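PDB 1VL0: DTDP-4-dehydrorhamnose reductase, rfbD ortholog from Clostridium acetobutylicum, which probably catalyses the NAD(P)H-dependent reduction of dTDP-6-deoxy-L-lyxo-4-hexulose to dTDP-L-rhamnose, the last step in making this activated sugar. Local coordinates for residues V187-G192 with R257-V262; S225-A230 with V241-C246; H217-G222 with L263-L268; G25-K30 with S196-A201. All blocks are in the same frame, centred on the assembly; numbering follows the deposited sequence.

Interaction 1: residues V187-G192 with R257-V262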
loop_
_atom_site.group_PDB
_atom_site.type_symbol
_atom_site.label_atom_id
_atom_site.label_comp_id
_atom_site.label_asym_id
_atom_site.label_seq_id
_atom_site.Cartn_x
_atom_site.Cartn_y
_atom_site.Cartn_z
ATOM N N VAL A 187 31.048 5.321 20.123
ATOM C CA VAL A 187 31.030 4.314 19.054
ATOM C C VAL A 187 31.453 4.881 17.723
ATOM O O VAL A 187 30.963 5.941 17.298
ATOM C CB VAL A 187 29.647 3.601 18.840
ATOM C CG1 VAL A 187 29.368 2.650 19.972
ATOM C CG2 VAL A 187 28.488 4.590 18.669
ATOM N N HIS A 188 32.380 4.176 17.088
ATOM C CA HIS A 188 32.886 4.520 15.752
ATOM C C HIS A 188 32.367 3.554 14.633
ATOM O O HIS A 188 32.610 3.747 13.433
ATOM C CB HIS A 188 34.412 4.511 15.785
ATOM C CG HIS A 188 35.053 5.241 14.653
ATOM N ND1 HIS A 188 34.489 6.358 14.066
ATOM C CD2 HIS A 188 36.230 5.037 14.022
ATOM C CE1 HIS A 188 35.287 6.799 13.109
ATOM N NE2 HIS A 188 36.351 6.018 13.067
ATOM N N ASP A 189 31.641 2.519 15.039
ATOM C CA ASP A 189 31.128 1.524 14.105
ATOM C C ASP A 189 29.647 1.716 13.789
ATOM O O ASP A 189 29.006 0.832 13.271
ATOM C CB ASP A 189 31.439 0.098 14.590
ATOM C CG ASP A 189 30.766 -0.265 15.903
ATOM O OD1 ASP A 189 29.999 0.546 16.456
ATOM O OD2 ASP A 189 30.955 -1.384 16.469
ATOM N N GLN A 190 29.095 2.881 14.095
ATOM C CA GLN A 190 27.735 3.217 13.667
ATOM C C GLN A 190 27.818 4.559 12.940
ATOM O O GLN A 190 28.370 5.505 13.486
ATOM C CB GLN A 190 26.803 3.353 14.856
ATOM C CG GLN A 190 26.635 2.071 15.740
ATOM C CD GLN A 190 25.725 2.335 16.952
ATOM O OE1 GLN A 190 24.827 3.197 16.893
ATOM N NE2 GLN A 190 25.958 1.618 18.040
ATOM N N VAL A 191 27.323 4.618 11.705
ATOM C CA VAL A 191 27.497 5.789 10.874
ATOM C C VAL A 191 26.149 6.278 10.353
ATOM O O VAL A 191 25.203 5.517 10.181
ATOM C CB VAL A 191 28.512 5.610 9.689
ATOM C CG1 VAL A 191 29.855 4.946 10.164
ATOM C CG2 VAL A 191 27.928 4.827 8.610
ATOM N N GLY A 192 26.087 7.574 10.113
ATOM C CA GLY A 192 24.859 8.252 9.717
ATOM C C GLY A 192 25.287 9.670 9.445
ATOM O O GLY A 192 26.416 9.917 9.091
ATOM N N ARG A 257 20.674 -1.176 17.182
ATOM C CA ARG A 257 20.983 0.046 16.424
ATOM C C ARG A 257 21.676 -0.286 15.122
ATOM O O ARG A 257 22.502 -1.193 15.082
ATOM C CB ARG A 257 21.867 0.972 17.249
ATOM C CG ARG A 257 21.043 1.851 18.172
ATOM C CD ARG A 257 21.719 2.163 19.443
ATOM N NE ARG A 257 20.871 2.996 20.288
ATOM C CZ ARG A 257 20.089 2.553 21.265
ATOM N NH1 ARG A 257 19.994 1.242 21.536
ATOM N NH2 ARG A 257 19.393 3.437 21.977
ATOM N N PRO A 258 21.360 0.453 14.067
ATOM C CA PRO A 258 21.862 0.133 12.754
ATOM C C PRO A 258 23.348 0.433 12.687
ATOM O O PRO A 258 23.792 1.436 13.233
ATOM C CB PRO A 258 21.085 1.098 11.821
ATOM C CG PRO A 258 20.066 1.767 12.656
ATOM C CD PRO A 258 20.587 1.709 14.056
ATOM N N LYS A 259 24.118 -0.419 12.030
ATOM C CA LYS A 259 25.525 -0.128 11.816
ATOM C C LYS A 259 25.682 1.068 10.859
ATOM O O LYS A 259 26.595 1.872 11.013
ATOM C CB LYS A 259 26.262 -1.350 11.260
ATOM C CG LYS A 259 26.339 -2.487 12.265
ATOM C CD LYS A 259 27.703 -3.140 12.434
ATOM C CE LYS A 259 28.404 -2.632 13.753
ATOM N NZ LYS A 259 27.836 -3.204 15.024
ATOM N N TYR A 260 24.837 1.108 9.840
ATOM C CA TYR A 260 24.945 2.031 8.758
ATOM C C TYR A 260 23.544 2.584 8.454
ATOM O O TYR A 260 22.700 1.868 7.901
ATOM C CB TYR A 260 25.512 1.347 7.521
ATOM C CG TYR A 260 25.788 2.326 6.374
ATOM C CD1 TYR A 260 24.747 2.807 5.582
ATOM C CD2 TYR A 260 27.060 2.760 6.093
ATOM C CE1 TYR A 260 24.963 3.694 4.556
ATOM C CE2 TYR A 260 27.299 3.629 5.025
ATOM C CZ TYR A 260 26.246 4.109 4.282
ATOM O OH TYR A 260 26.480 4.999 3.267
ATOM N N SER A 261 23.316 3.846 8.806
ATOM C CA SER A 261 22.031 4.473 8.596
ATOM C C SER A 261 22.126 5.807 7.868
ATOM O O SER A 261 21.359 6.723 8.134
ATOM C CB SER A 261 21.319 4.636 9.943
ATOM O OG SER A 261 22.187 5.146 10.914
ATOM N N VAL A 262 23.040 5.888 6.908
ATOM C CA VAL A 262 23.161 7.088 6.093
ATOM C C VAL A 262 21.987 7.084 5.121
ATOM O O VAL A 262 21.842 6.143 4.349
ATOM C CB VAL A 262 24.497 7.144 5.322
ATOM C CG1 VAL A 262 24.558 8.390 4.437
ATOM C CG2 VAL A 262 25.626 7.157 6.279
#

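Interaction 2: residues S225-A230 with V241-C246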
loop_
_atom_site.group_PDB
_atom_site.type_symbol
_atom_site.label_atom_id
_atom_site.label_comp_id
_atom_site.label_asym_id
_atom_site.label_seq_id
_atom_site.Cartn_x
_atom_site.Cartn_y
_atom_site.Cartn_z
ATOM N N SER A 225 30.641 8.831 11.800
ATOM C CA SER A 225 30.267 8.031 12.957
ATOM C C SER A 225 29.915 8.934 14.131
ATOM O O SER A 225 30.221 10.140 14.098
ATOM C CB SER A 225 31.436 7.141 13.387
ATOM O OG SER A 225 32.474 7.956 13.933
ATOM N N TRP A 226 29.329 8.352 15.191
ATOM C CA TRP A 226 29.084 9.098 16.446
ATOM C C TRP A 226 30.377 9.631 17.046
ATOM O O TRP A 226 30.382 10.747 17.598
ATOM C CB TRP A 226 28.341 8.283 17.497
ATOM C CG TRP A 226 26.946 7.956 17.152
ATOM C CD1 TRP A 226 26.471 6.735 16.735
ATOM C CD2 TRP A 226 25.803 8.817 17.232
ATOM N NE1 TRP A 226 25.113 6.797 16.528
ATOM C CE2 TRP A 226 24.679 8.064 16.815
ATOM C CE3 TRP A 226 25.619 10.162 17.579
ATOM C CZ2 TRP A 226 23.391 8.599 16.768
ATOM C CZ3 TRP A 226 24.354 10.701 17.512
ATOM C CH2 TRP A 226 23.244 9.919 17.111
ATOM N N TYR A 227 31.452 8.847 16.931
ATOM C CA TYR A 227 32.788 9.255 17.347
ATOM C C TYR A 227 33.208 10.562 16.612
ATOM O O TYR A 227 33.573 11.556 17.226
ATOM C CB TYR A 227 33.788 8.098 17.144
ATOM C CG TYR A 227 35.238 8.545 17.204
ATOM C CD1 TYR A 227 35.877 8.776 18.429
ATOM C CD2 TYR A 227 35.950 8.797 16.028
ATOM C CE1 TYR A 227 37.187 9.219 18.475
ATOM C CE2 TYR A 227 37.246 9.237 16.058
ATOM C CZ TYR A 227 37.869 9.449 17.290
ATOM O OH TYR A 227 39.166 9.876 17.312
ATOM N N ASP A 228 33.092 10.579 15.292
ATOM C CA ASP A 228 33.439 11.752 14.517
ATOM C C ASP A 228 32.572 12.964 14.941
ATOM O O ASP A 228 33.026 14.106 14.966
ATOM C CB ASP A 228 33.182 11.514 13.051
ATOM C CG ASP A 228 34.045 10.434 12.432
ATOM O OD1 ASP A 228 35.229 10.316 12.815
ATOM O OD2 ASP A 228 33.586 9.679 11.542
ATOM N N PHE A 229 31.320 12.697 15.234
ATOM C CA PHE A 229 30.349 13.736 15.660
ATOM C C PHE A 229 30.867 14.357 16.972
ATOM O O PHE A 229 31.000 15.584 17.073
ATOM C CB PHE A 229 29.002 13.057 15.796
ATOM C CG PHE A 229 27.820 13.959 16.020
ATOM C CD1 PHE A 229 27.903 15.354 16.029
ATOM C CD2 PHE A 229 26.574 13.383 16.209
ATOM C CE1 PHE A 229 26.759 16.143 16.235
ATOM C CE2 PHE A 229 25.445 14.184 16.405
ATOM C CZ PHE A 229 25.551 15.560 16.436
ATOM N N ALA A 230 31.240 13.501 17.931
ATOM C CA ALA A 230 31.771 13.941 19.231
ATOM C C ALA A 230 33.061 14.756 19.064
ATOM O O ALA A 230 33.214 15.829 19.649
ATOM C CB ALA A 230 32.006 12.746 20.131
ATOM N N VAL A 241 38.896 17.171 26.078
ATOM C CA VAL A 241 38.515 15.835 26.465
ATOM C C VAL A 241 39.115 14.938 25.399
ATOM O O VAL A 241 39.146 15.296 24.233
ATOM C CB VAL A 241 36.950 15.696 26.572
ATOM C CG1 VAL A 241 36.262 16.136 25.285
ATOM C CG2 VAL A 241 36.521 14.294 26.957
ATOM N N LYS A 242 39.648 13.801 25.807
ATOM C CA LYS A 242 40.160 12.819 24.863
ATOM C C LYS A 242 39.037 11.846 24.511
ATOM O O LYS A 242 38.546 11.128 25.387
ATOM C CB LYS A 242 41.340 12.068 25.506
ATOM C CG LYS A 242 42.086 11.100 24.581
ATOM N N VAL A 243 38.640 11.808 23.242
ATOM C CA VAL A 243 37.630 10.874 22.799
ATOM C C VAL A 243 38.341 9.686 22.198
ATOM O O VAL A 243 39.264 9.845 21.416
ATOM C CB VAL A 243 36.654 11.481 21.783
ATOM C CG1 VAL A 243 35.485 10.547 21.562
ATOM C CG2 VAL A 243 36.134 12.822 22.275
ATOM N N THR A 244 37.894 8.501 22.596
ATOM C CA THR A 244 38.407 7.221 22.122
ATOM C C THR A 244 37.298 6.528 21.325
ATOM O O THR A 244 36.159 6.430 21.793
ATOM C CB THR A 244 38.819 6.355 23.334
ATOM O OG1 THR A 244 40.022 6.873 23.897
ATOM C CG2 THR A 244 39.242 4.978 22.939
ATOM N N PRO A 245 37.617 6.042 20.125
ATOM C CA PRO A 245 36.638 5.300 19.341
ATOM C C PRO A 245 36.447 3.916 19.923
ATOM O O PRO A 245 37.416 3.263 20.305
ATOM C CB PRO A 245 37.266 5.228 17.938
ATOM C CG PRO A 245 38.722 5.462 18.131
ATOM C CD PRO A 245 38.920 6.145 19.443
ATOM N N CYS A 246 35.205 3.465 20.018
ATOM C CA CYS A 246 34.952 2.094 20.463
ATOM C C CYS A 246 33.945 1.389 19.549
ATOM O O CYS A 246 33.507 1.942 18.533
ATOM C CB CYS A 246 34.481 2.088 21.914
ATOM S SG CYS A 246 32.825 2.742 22.138
#

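Interaction 3: residues H217-G222 with L263-L268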
loop_
_atom_site.group_PDB
_atom_site.type_symbol
_atom_site.label_atom_id
_atom_site.label_comp_id
_atom_site.label_asym_id
_atom_site.label_seq_id
_atom_site.Cartn_x
_atom_site.Cartn_y
_atom_site.Cartn_z
ATOM N N HIS A 217 13.594 11.362 2.453
ATOM C CA HIS A 217 14.681 11.394 3.428
ATOM C C HIS A 217 15.197 12.816 3.589
ATOM O O HIS A 217 15.307 13.584 2.630
ATOM C CB HIS A 217 15.823 10.493 2.941
ATOM C CG HIS A 217 15.482 9.043 2.968
ATOM N ND1 HIS A 217 16.304 8.068 2.426
ATOM C CD2 HIS A 217 14.380 8.402 3.428
ATOM C CE1 HIS A 217 15.741 6.888 2.622
ATOM N NE2 HIS A 217 14.571 7.062 3.205
ATOM N N CYS A 218 15.463 13.198 4.838
ATOM C CA CYS A 218 15.965 14.524 5.157
ATOM C C CYS A 218 16.924 14.480 6.333
ATOM O O CYS A 218 16.513 14.666 7.494
ATOM C CB CYS A 218 14.820 15.486 5.471
ATOM S SG CYS A 218 15.511 17.134 5.655
ATOM N N THR A 219 18.187 14.161 6.021
ATOM C CA THR A 219 19.293 14.423 6.894
ATOM C C THR A 219 20.258 15.450 6.221
ATOM O O THR A 219 20.198 15.721 5.010
ATOM C CB THR A 219 20.051 13.126 7.245
ATOM O OG1 THR A 219 20.551 12.498 6.053
ATOM C CG2 THR A 219 19.125 12.121 7.867
ATOM N N CYS A 220 21.170 15.985 7.036
ATOM C CA CYS A 220 22.175 16.884 6.526
ATOM C C CYS A 220 23.102 16.152 5.540
ATOM O O CYS A 220 23.128 14.916 5.476
ATOM C CB CYS A 220 22.933 17.584 7.692
ATOM S SG CYS A 220 22.018 18.993 8.495
ATOM N N LYS A 221 23.833 16.908 4.725
ATOM C CA LYS A 221 24.757 16.285 3.761
ATOM C C LYS A 221 25.963 15.709 4.451
ATOM O O LYS A 221 26.374 16.196 5.511
ATOM C CB LYS A 221 25.202 17.284 2.711
ATOM C CG LYS A 221 24.106 17.879 1.879
ATOM C CD LYS A 221 24.754 18.834 0.871
ATOM C CE LYS A 221 23.847 19.855 0.248
ATOM N NZ LYS A 221 22.730 19.246 -0.276
ATOM N N GLY A 222 26.542 14.659 3.866
ATOM C CA GLY A 222 27.733 14.058 4.411
ATOM C C GLY A 222 27.466 12.791 5.199
ATOM O O GLY A 222 26.355 12.262 5.206
ATOM N N LEU A 263 21.156 8.132 5.182
ATOM C CA LEU A 263 20.088 8.288 4.250
ATOM C C LEU A 263 20.487 9.234 3.148
ATOM O O LEU A 263 20.940 10.331 3.409
ATOM C CB LEU A 263 18.866 8.871 4.951
ATOM C CG LEU A 263 18.379 8.102 6.164
ATOM C CD1 LEU A 263 17.074 8.799 6.685
ATOM C CD2 LEU A 263 18.099 6.671 5.850
ATOM N N ARG A 264 20.284 8.831 1.909
ATOM C CA ARG A 264 20.435 9.745 0.815
ATOM C C ARG A 264 19.127 10.541 0.706
ATOM O O ARG A 264 18.042 9.962 0.762
ATOM C CB ARG A 264 20.685 8.973 -0.454
ATOM C CG ARG A 264 21.016 9.819 -1.628
ATOM C CD ARG A 264 21.467 9.043 -2.820
ATOM N NE ARG A 264 21.628 9.938 -3.967
ATOM C CZ ARG A 264 21.963 9.570 -5.198
ATOM N NH1 ARG A 264 22.206 8.322 -5.464
ATOM N NH2 ARG A 264 22.047 10.471 -6.167
ATOM N N ASN A 265 19.235 11.849 0.514
ATOM C CA ASN A 265 18.101 12.697 0.293
ATOM C C ASN A 265 17.770 12.682 -1.199
ATOM O O ASN A 265 17.703 13.752 -1.874
ATOM C CB ASN A 265 18.382 14.151 0.726
ATOM C CG ASN A 265 18.469 14.373 2.244
ATOM O OD1 ASN A 265 18.582 13.464 3.066
ATOM N ND2 ASN A 265 18.475 15.613 2.602
ATOM N N TYR A 266 17.444 11.493 -1.705
ATOM C CA TYR A 266 17.279 11.233 -3.164
ATOM C C TYR A 266 16.045 11.885 -3.770
ATOM O O TYR A 266 16.075 12.471 -4.841
ATOM C CB TYR A 266 17.263 9.739 -3.384
ATOM C CG TYR A 266 17.571 9.276 -4.781
ATOM C CD1 TYR A 266 18.492 9.910 -5.579
ATOM C CD2 TYR A 266 16.914 8.157 -5.302
ATOM C CE1 TYR A 266 18.751 9.445 -6.885
ATOM C CE2 TYR A 266 17.143 7.704 -6.551
ATOM C CZ TYR A 266 18.081 8.346 -7.350
ATOM O OH TYR A 266 18.298 7.832 -8.610
HETATM N N MSE A 267 14.950 11.849 -3.052
HETATM C CA MSE A 267 13.716 12.474 -3.577
HETATM C C MSE A 267 13.838 13.960 -3.691
HETATM O O MSE A 267 13.267 14.577 -4.610
HETATM C CB MSE A 267 12.525 12.114 -2.688
HETATM C CG MSE A 267 12.047 10.698 -2.914
HETATM SE SE MSE A 267 10.969 10.617 -4.574
HETATM C CE MSE A 267 9.472 11.753 -4.040
ATOM N N LEU A 268 14.550 14.574 -2.756
ATOM C CA LEU A 268 14.867 15.996 -2.893
ATOM C C LEU A 268 15.738 16.288 -4.104
ATOM O O LEU A 268 15.435 17.194 -4.905
ATOM C CB LEU A 268 15.499 16.528 -1.621
ATOM C CG LEU A 268 14.536 16.720 -0.446
ATOM C CD1 LEU A 268 15.330 17.147 0.792
ATOM C CD2 LEU A 268 13.431 17.742 -0.745
HETATM O O HOH W 1 14.880 13.289 -0.058
HETATM O O HOH W 2 21.884 10.425 6.993
#

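Interaction 4: residues G25-K30 with S196-A201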
loop_
_atom_site.group_PDB
_atom_site.type_symbol
_atom_site.label_atom_id
_atom_site.label_comp_id
_atom_site.label_asym_id
_atom_site.label_seq_id
_atom_site.Cartn_x
_atom_site.Cartn_y
_atom_site.Cartn_z
ATOM N N GLY A 25 9.258 20.572 16.636
ATOM C CA GLY A 25 8.057 21.369 16.828
ATOM C C GLY A 25 8.406 22.825 17.115
ATOM O O GLY A 25 7.849 23.731 16.522
ATOM N N ARG A 26 9.374 23.033 17.999
ATOM C CA ARG A 26 9.877 24.381 18.308
ATOM C C ARG A 26 10.509 25.076 17.112
ATOM O O ARG A 26 10.282 26.254 16.902
ATOM C CB ARG A 26 10.884 24.345 19.448
ATOM C CG ARG A 26 10.261 24.090 20.779
ATOM C CD ARG A 26 11.271 23.889 21.871
ATOM N NE ARG A 26 10.654 23.789 23.176
ATOM C CZ ARG A 26 10.981 24.502 24.235
ATOM N NH1 ARG A 26 11.939 25.405 24.174
ATOM N NH2 ARG A 26 10.322 24.336 25.371
ATOM N N GLU A 27 11.300 24.355 16.326
ATOM C CA GLU A 27 11.931 24.964 15.192
ATOM C C GLU A 27 10.931 25.380 14.111
ATOM O O GLU A 27 11.065 26.454 13.500
ATOM C CB GLU A 27 13.034 24.096 14.662
ATOM C CG GLU A 27 13.834 24.720 13.516
ATOM C CD GLU A 27 14.568 26.041 13.834
ATOM O OE1 GLU A 27 14.902 26.363 15.021
ATOM O OE2 GLU A 27 14.848 26.793 12.870
ATOM N N ILE A 28 9.897 24.567 13.897
ATOM C CA ILE A 28 8.897 24.891 12.908
ATOM C C ILE A 28 8.137 26.140 13.343
ATOM O O ILE A 28 7.881 27.035 12.537
ATOM C CB ILE A 28 7.961 23.711 12.729
ATOM C CG1 ILE A 28 8.705 22.580 11.997
ATOM C CG2 ILE A 28 6.727 24.117 11.932
ATOM C CD1 ILE A 28 7.899 21.321 11.743
ATOM N N GLN A 29 7.776 26.199 14.619
ATOM C CA GLN A 29 7.106 27.403 15.135
ATOM C C GLN A 29 7.972 28.637 14.860
ATOM O O GLN A 29 7.481 29.645 14.392
ATOM C CB GLN A 29 6.843 27.270 16.627
ATOM C CG GLN A 29 5.770 26.308 16.915
ATOM C CD GLN A 29 5.424 26.222 18.367
ATOM O OE1 GLN A 29 5.848 25.287 19.071
ATOM N NE2 GLN A 29 4.659 27.178 18.829
ATOM N N LYS A 30 9.280 28.504 15.108
ATOM C CA LYS A 30 10.216 29.597 14.936
ATOM C C LYS A 30 10.342 30.029 13.469
ATOM O O LYS A 30 10.296 31.226 13.175
ATOM C CB LYS A 30 11.563 29.196 15.504
ATOM C CG LYS A 30 12.663 30.213 15.373
ATOM C CD LYS A 30 13.811 29.796 16.286
ATOM C CE LYS A 30 15.134 30.420 15.890
ATOM N NZ LYS A 30 16.206 29.927 16.819
ATOM N N SER A 196 20.396 18.877 11.892
ATOM C CA SER A 196 19.877 20.013 12.682
ATOM C C SER A 196 18.415 20.134 12.382
ATOM O O SER A 196 18.031 19.958 11.257
ATOM C CB SER A 196 20.578 21.349 12.284
ATOM O OG SER A 196 20.007 22.450 13.019
ATOM N N THR A 197 17.598 20.534 13.359
ATOM C CA THR A 197 16.184 20.815 13.100
ATOM C C THR A 197 15.976 21.987 12.165
ATOM O O THR A 197 14.905 22.164 11.578
ATOM C CB THR A 197 15.413 21.115 14.404
ATOM O OG1 THR A 197 16.123 22.100 15.194
ATOM C CG2 THR A 197 15.328 19.883 15.265
ATOM N N VAL A 198 16.968 22.845 12.047
ATOM C CA VAL A 198 16.827 24.015 11.186
ATOM C C VAL A 198 16.661 23.538 9.763
ATOM O O VAL A 198 15.836 24.051 9.038
ATOM C CB VAL A 198 18.081 24.933 11.268
ATOM C CG1 VAL A 198 18.063 26.028 10.165
ATOM C CG2 VAL A 198 18.172 25.540 12.674
ATOM N N ASP A 199 17.516 22.594 9.351
ATOM C CA ASP A 199 17.464 22.056 7.979
ATOM C C ASP A 199 16.217 21.186 7.743
ATOM O O ASP A 199 15.667 21.193 6.658
ATOM C CB ASP A 199 18.709 21.200 7.727
ATOM C CG ASP A 199 19.963 22.025 7.757
ATOM O OD1 ASP A 199 20.443 22.255 8.893
ATOM O OD2 ASP A 199 20.468 22.536 6.704
ATOM N N LEU A 200 15.838 20.396 8.758
ATOM C CA LEU A 200 14.686 19.537 8.675
ATOM C C LEU A 200 13.430 20.373 8.518
ATOM O O LEU A 200 12.596 20.100 7.679
ATOM C CB LEU A 200 14.590 18.624 9.913
ATOM C CG LEU A 200 13.344 17.692 9.946
ATOM C CD1 LEU A 200 13.192 16.803 8.699
ATOM C CD2 LEU A 200 13.434 16.871 11.231
ATOM N N ALA A 201 13.328 21.417 9.314
ATOM C CA ALA A 201 12.156 22.286 9.272
ATOM C C ALA A 201 12.000 23.051 7.954
ATOM O O ALA A 201 10.902 23.263 7.476
ATOM C CB ALA A 201 12.226 23.249 10.431
#

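Interaction 1: residues V187-G192 with R257-V262
Val191 and Tyr260 meet in a single beta bridge, by which the start of strand 191-196 picks up the loop 257-262 in the RmlD-type reductase fold. Two backbone hydrogen bonds make the bridge, both through Val191: its N gives to Lys259 O at 2.9 Å, and its O receives Ser261 N with an almost straight N-H...O angle of 170°. Lys259 O also takes a CA-H...O contact from Gln190 CA at 3.2 Å, so this carbonyl is approached by two successive residues, Gln190 and Val191.

Charge and polarity act beside the bridge. Lys259 folds back along its bent chain until NZ stands 3.9 Å from Asp189 OD2, a long salt bridge; the other oxygen of Asp189, OD1, is hydrogen-bonded to Thr248 OG1. The extended chain of Gln190 runs over Pro258 O and brings OE1 to 3.7 Å from Arg257 CB, while its NE2 turns to the same Thr248 hydroxyl. Arg257 leads its own guanidinium away to a salt bridge with Asp77.

Apolar packing closes the other end. Val262 CG2 rests 3.7 Å above one face of the Tyr260 ring, toward the rim, and also lies 3.7 Å from Gly192 CA. Val191 holds CG2 between its backbone N and carbonyl carbon (CG1 at chi1 -48°), and this methyl reaches Tyr260 CD2 obliquely at 3.4 Å.

Interaction 2: residues S225-A230 with V241-C246
Tyr227, in the first turn of helix 226-237, sends its side chain across to the edge strand 242-246, which runs nearly antiparallel to the helix (172°) with the axes 8.8 Å apart. From CB, pointing toward the strand, CG leaves anti to the backbone N (chi1 165°) and comes against Pro245, whose CB is 4.0 Å from it. CD1 meets Val243 CG1 at 3.6 Å, an oblique approach. One atom further, CE1 lies beside the Thr244-Pro245 peptide, 3.6 Å from Pro245 N, and touches Pro245 CD as well. CZ still lies against the proline ring, near CD and CG, and OH ends the chain without a close partner in the strand. Pro245 CB sits over the centre of the tyrosine ring, 13° off the normal, a CH-pi contact on the face, with the two side chains lying alongside and pointing the same way. His188 meets the tyrosine ring edge-to-face.

One turn on, Ala230 CB adds a looser touch to Val243 CG1. The helix start itself is fixed by Ser225 and Asp228: Asp228 N gives to Ser225 OG, and Ser225 N gives to Asp228 OD2 at 3.1 Å. This reciprocal pair is a capping box, and the whole is helix-on-strand packing over the small parallel sheet of strands 183-187 and 242-246.

Interaction 3: residues H217-G222 with L263-L268
The imidazole of His217 carries Leu263 CD2 over one face, a CH-pi contact displaced toward the rim; the two side chains cross at about a right angle. At the ring edge, near its plane, lies Arg264 O, to which ND1 makes a weak hydrogen bond of 3.1 Å. NE2 is engaged by Arg159. Tyr266 CD1 lies over one face of the Arg264 guanidinium, toward its rim. A third flat group, the Asn265 amide, is turned to the backbone of Thr219 and bonds it twice. Thr219 N gives to Asn265 OD1 at 3.1 Å, in the carbonyl plane and on a lone pair, and Asn265 ND2 returns a bond to Thr219 O at 3.0 Å, the carbonyl oxygen lying 31° out of the amide plane. With CG beside its own backbone N (chi1 -71°), the amide swings back to the loop, and these paired bonds restrain its rotation.

Two waters extend the polar network: one links His217 O, at 2.7 Å, to Leu268 N, and the other links Thr219 OG1, at 2.6 Å, to Leu263 N. The Thr219 hydroxyl also bonds an unidentified bound molecule.

The buried contact joins the loop after strand 214-217 to the inverse gamma turn centred on Asn265, which leads into helix 266-270. Helix 197-210 packs against Cys218 and Leu268, and Met267 of helix 266-270, a selenomethionine in the model, touches Ile92 of a neighbouring subunit.

Interaction 4: residues G25-K30 with S196-A201
Glu27 reaches helix 197-210 by two torsions: CG stands anti to the backbone N (chi1 -176°), and a bend at chi2 (61°) lays the carboxylate against Val198. Its helix, 23-32, follows the first strand of the Rossmann-type NAD(P)-binding fold, and the contact packs it against the first turn or so of helix 197-210. The two short axes pass 9.0 Å apart at a crossing angle of -63°.

Along Glu27 the aliphatic part meets Thr197 and Ala201, and the carboxylate meets Val198. Glu27 CB rests 3.7 Å from Thr197 OG1, while CG lies 3.4 Å from Thr197 O. The carboxylate runs obliquely past Val198, Glu27 OE2 lying 3.6 Å from Val198 CG2; the polar partner of OE2 is Gln31 NE2, on the next turn of the same helix. This amide also gives to Val198 O, so Gln31 ties the glutamate and the facing helix together.

The start of helix 197-210 is capped by Ser196, whose OG accepts from Val198 N at 3.2 Å. Thr197, just inside, packs on Leu163 and Gln23, both of which bind the dinucleotide, and its side chain lies close to the cofactor. Ile28 faces strand 13-18 through Ile17. Between the helices Ala201 provides a small surface, its methyl carbon CB lying 3.8 Å from Glu27 CG and 3.9 Å from Ile28 CG1.

In the fold
Interactions 1 and 2 touch, with centres 13 Å apart: His188 ND1 lies 2.6 Å from Ser225 OG, a probable hydrogen bond, and His188 N 2.9 Å from Cys246 O. In sequence interaction 2 is nested within the loop closed by interaction 1. Interaction 3 continues directly from the 257-262 segment and meets interaction 4 through its cysteines, Cys218 SG lying 3.8 Å from Leu200 CD1. Interaction 4 lies closest to the cofactor: measured from side chain to bound dinucleotide, Thr197 is about 5 Å away, against about 8 Å for Leu263 and 9 Å for Ser261. Interaction 2 lies away from the annotated sites, its centre 26 Å from that of interaction 4.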